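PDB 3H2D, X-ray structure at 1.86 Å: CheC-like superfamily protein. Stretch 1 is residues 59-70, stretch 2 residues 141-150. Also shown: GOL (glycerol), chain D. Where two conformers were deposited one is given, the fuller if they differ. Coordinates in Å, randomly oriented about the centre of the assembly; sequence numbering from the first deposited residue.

Stretch 1, residues 59-70: SITFEQKLVLQI
Stretch 2 (141-150) TSSYGTAFIE

Residues 59-62 form a strand antiparallel to strand 145-150 (172° between directions, axes 4.7 Å apart). Ser59 pairs with Glu150 and Thr61 with Phe148 as hydrogen-bonded pairs, CA-CA 5.2 and 5.1 Å; Ile60-Ile149 and Phe62-Ala147 are the non-hydrogen-bonded pairs, 4.6 and 4.4 Å. Ser59 N to Glu150 O and Glu150 N to Ser59 O are 2.9 Å; Thr61 N to Phe148 O is 2.8 Å and Phe148 N to Thr61 O 2.9 Å. All these residues have extended backbones, phi -109 to -139°, psi 119 to 162°.

One face carries Ile60, Phe62, Ile149 and Ala147. The small Ala147 leaves a hollow that two larger neighbours fill: its CB lies 3.8 Å from Phe62 CD2 (chi1 m, chi2 90°) and 3.7 Å from Leu66 CD2 (chi1 t, chi2 54°). Both isoleucines are mt, with Ile60 CG1 4.3 Å from Ile149 CG1. On the face of Ser59 (p) and Thr61 (m), one water bridges their hydroxyls, its O 2.6 Å from Ser59 OG and 2.7 Å from Thr61 OG1.

Glu63, the N-cap residue, turns the chain into helix 64-70, which crosses strand 145-150 at -87°, axes 7.1 Å apart. Glu63 N reaches Thr146 O (3.1 Å), while its side chain (m, t, -20°) returns OE1 to Thr146 N (2.8 Å). Glycerol O1 and O2 donate to Glu63 OE1 (2.7 Å) and OE2 (2.6 Å).

Ser142 to Gly145 form a type I turn. Gly145, at phi 127°, psi -165°, suits a tight spot: an ideal CB would sit 2.5 Å from Glu63 OE1 and jam against the preceding carbonyl. Tyr144 (m, chi2 -79°) is the broad bump, burying 122 Å²; Gln69 (t, p, 54°) lays its flexible aliphatic stem over one ring face, CG 3.6 Å from the Tyr144 ring centroid.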

# COMPACT_ATOMS: atom_id res chain seq x y z
N SER B 59 -7.47 -0.17 1.80
CA SER B 59 -7.01 1.21 1.51
C SER B 59 -8.07 2.21 1.98
O SER B 59 -9.26 2.00 1.83
CB SER B 59 -6.65 1.45 0.04
OG SER B 59 -7.75 1.29 -0.83
N ILE B 60 -7.60 3.30 2.58
CA ILE B 60 -8.45 4.41 2.98
C ILE B 60 -7.84 5.64 2.31
O ILE B 60 -6.75 6.03 2.63
CB ILE B 60 -8.46 4.62 4.51
CG1 ILE B 60 -8.79 3.33 5.27
CG2 ILE B 60 -9.45 5.71 4.95
CD1 ILE B 60 -8.48 3.47 6.81
N THR B 61 -8.61 6.28 1.45
CA THR B 61 -8.11 7.36 0.61
C THR B 61 -8.86 8.63 0.94
O THR B 61 -10.08 8.56 1.12
CB THR B 61 -8.30 6.97 -0.87
OG1 THR B 61 -7.51 5.79 -1.15
CG2 THR B 61 -7.90 8.13 -1.84
N PHE B 62 -8.14 9.75 1.04
CA PHE B 62 -8.69 11.07 1.39
C PHE B 62 -8.27 12.16 0.40
O PHE B 62 -7.10 12.20 -0.02
CB PHE B 62 -8.20 11.55 2.77
CG PHE B 62 -8.49 10.63 3.92
CD1 PHE B 62 -7.56 9.65 4.27
CD2 PHE B 62 -9.63 10.76 4.70
CE1 PHE B 62 -7.81 8.80 5.37
CE2 PHE B 62 -9.86 9.93 5.80
CZ PHE B 62 -8.93 8.97 6.13
N GLU B 63 -9.17 13.10 0.10
CA GLU B 63 -8.77 14.36 -0.53
C GLU B 63 -8.07 15.24 0.47
O GLU B 63 -8.32 15.14 1.66
CB GLU B 63 -9.99 15.09 -1.15
CG GLU B 63 -10.44 14.39 -2.39
CD GLU B 63 -11.72 14.90 -2.97
OE1 GLU B 63 -12.49 15.55 -2.24
OE2 GLU B 63 -11.97 14.59 -4.16
N GLN B 64 -7.19 16.10 -0.02
CA GLN B 64 -6.35 16.92 0.84
C GLN B 64 -7.14 17.78 1.81
O GLN B 64 -6.78 17.87 2.99
CB GLN B 64 -5.43 17.80 0.02
CG GLN B 64 -4.60 18.74 0.88
CD GLN B 64 -3.45 19.40 0.16
OE1 GLN B 64 -2.69 18.75 -0.52
NE2 GLN B 64 -3.33 20.72 0.32
N LYS B 65 -8.17 18.50 1.33
CA LYS B 65 -8.89 19.42 2.25
C LYS B 65 -9.58 18.65 3.41
O LYS B 65 -9.62 19.10 4.57
CB LYS B 65 -9.90 20.27 1.47
CG LYS B 65 -10.56 21.37 2.28
CD LYS B 65 -11.74 21.94 1.52
CE LYS B 65 -12.46 23.03 2.28
NZ LYS B 65 -11.66 24.31 2.29
N LEU B 66 -10.07 17.46 3.09
CA LEU B 66 -10.69 16.60 4.07
C LEU B 66 -9.69 16.11 5.12
O LEU B 66 -9.98 16.23 6.32
CB LEU B 66 -11.42 15.44 3.43
CG LEU B 66 -12.02 14.35 4.34
CD1 LEU B 66 -12.94 14.88 5.43
CD2 LEU B 66 -12.71 13.22 3.53
N VAL B 67 -8.55 15.56 4.69
CA VAL B 67 -7.59 15.03 5.66
C VAL B 67 -7.03 16.17 6.54
O VAL B 67 -6.75 15.96 7.72
CB VAL B 67 -6.44 14.26 4.99
CG1 VAL B 67 -5.42 15.18 4.42
CG2 VAL B 67 -5.79 13.20 5.95
N LEU B 68 -6.81 17.35 5.95
CA LEU B 68 -6.38 18.50 6.74
C LEU B 68 -7.42 18.97 7.76
O LEU B 68 -7.05 19.44 8.85
CB LEU B 68 -5.91 19.63 5.84
CG LEU B 68 -4.65 19.37 5.00
CD1 LEU B 68 -4.40 20.58 4.11
CD2 LEU B 68 -3.43 19.10 5.92
N GLN B 69 -8.69 18.90 7.43
CA GLN B 69 -9.72 19.21 8.41
C GLN B 69 -9.79 18.16 9.52
O GLN B 69 -10.07 18.51 10.67
CB GLN B 69 -11.10 19.34 7.77
CG GLN B 69 -12.17 19.95 8.71
CD GLN B 69 -11.84 21.34 9.18
OE1 GLN B 69 -11.59 22.23 8.37
NE2 GLN B 69 -11.84 21.56 10.50
N ILE B 70 -9.62 16.88 9.16
CA ILE B 70 -9.54 15.79 10.12
C ILE B 70 -8.36 16.06 11.08
O ILE B 70 -8.51 15.96 12.32
CB ILE B 70 -9.41 14.38 9.39
CG1 ILE B 70 -10.71 14.02 8.67
CG2 ILE B 70 -9.00 13.24 10.36
CD1 ILE B 70 -10.55 12.80 7.78
N THR B 141 -18.79 11.21 1.77
CA THR B 141 -18.81 12.64 1.37
C THR B 141 -18.91 13.60 2.56
O THR B 141 -19.62 13.34 3.53
CB THR B 141 -19.97 12.96 0.36
OG1 THR B 141 -19.65 14.13 -0.41
CG2 THR B 141 -21.29 13.21 1.06
N SER B 142 -18.20 14.71 2.46
CA SER B 142 -18.40 15.85 3.33
C SER B 142 -18.24 17.12 2.49
O SER B 142 -17.79 17.06 1.33
CB SER B 142 -17.40 15.83 4.48
OG SER B 142 -16.08 16.07 4.04
N SER B 143 -18.56 18.28 3.05
CA SER B 143 -18.30 19.56 2.37
C SER B 143 -16.79 19.78 2.15
O SER B 143 -16.38 20.52 1.24
CB SER B 143 -18.91 20.73 3.16
OG SER B 143 -18.39 20.70 4.47
N TYR B 144 -15.97 19.11 2.97
CA TYR B 144 -14.51 19.22 2.86
C TYR B 144 -13.96 18.34 1.76
O TYR B 144 -12.78 18.47 1.40
CB TYR B 144 -13.86 18.78 4.15
CG TYR B 144 -14.39 19.58 5.28
CD1 TYR B 144 -13.93 20.87 5.51
CD2 TYR B 144 -15.38 19.07 6.10
CE1 TYR B 144 -14.44 21.62 6.55
CE2 TYR B 144 -15.88 19.79 7.15
CZ TYR B 144 -15.41 21.07 7.36
OH TYR B 144 -15.89 21.79 8.41
N GLY B 145 -14.80 17.45 1.24
CA GLY B 145 -14.41 16.55 0.18
C GLY B 145 -14.67 15.09 0.51
O GLY B 145 -15.40 14.75 1.46
N THR B 146 -14.06 14.23 -0.30
CA THR B 146 -14.40 12.81 -0.37
C THR B 146 -13.31 11.87 0.17
O THR B 146 -12.11 12.12 0.06
CB THR B 146 -14.72 12.44 -1.85
OG1 THR B 146 -15.63 13.43 -2.39
CG2 THR B 146 -15.32 11.04 -1.94
N ALA B 147 -13.76 10.76 0.77
CA ALA B 147 -12.88 9.67 1.13
C ALA B 147 -13.46 8.38 0.56
O ALA B 147 -14.62 8.34 0.18
CB ALA B 147 -12.67 9.59 2.69
N PHE B 148 -12.62 7.36 0.48
CA PHE B 148 -13.02 6.03 0.03
C PHE B 148 -12.34 4.97 0.88
O PHE B 148 -11.16 5.11 1.22
CB PHE B 148 -12.56 5.76 -1.42
CG PHE B 148 -13.05 6.75 -2.41
CD1 PHE B 148 -12.30 7.85 -2.70
CD2 PHE B 148 -14.25 6.56 -3.07
CE1 PHE B 148 -12.73 8.75 -3.65
CE2 PHE B 148 -14.68 7.45 -4.01
CZ PHE B 148 -13.93 8.54 -4.29
N ILE B 149 -13.10 3.93 1.23
CA ILE B 149 -12.52 2.71 1.75
C ILE B 149 -12.67 1.66 0.67
O ILE B 149 -13.70 1.57 0.04
CB ILE B 149 -13.24 2.16 3.02
CG1 ILE B 149 -12.94 2.97 4.24
CG2 ILE B 149 -12.78 0.72 3.30
CD1 ILE B 149 -13.88 2.62 5.45
N GLU B 150 -11.60 0.92 0.43
CA GLU B 150 -11.65 -0.27 -0.38
C GLU B 150 -11.05 -1.47 0.38
O GLU B 150 -9.96 -1.36 0.95
CB GLU B 150 -10.94 -0.05 -1.71
CG GLU B 150 -11.06 -1.24 -2.67
CD GLU B 150 -10.54 -1.02 -4.10
OE1 GLU B 150 -10.16 0.13 -4.46
OE2 GLU B 150 -10.52 -2.03 -4.85
C1 GOL D . -15.47 16.56 -3.80
O1 GOL D . -14.20 17.14 -3.56
C2 GOL D . -15.49 15.58 -4.98
O2 GOL D . -14.45 14.62 -4.87
C3 GOL D . -15.36 16.26 -6.33
O3 GOL D . -15.19 15.29 -7.34
O HOH W 1 -9.04 3.56 -0.96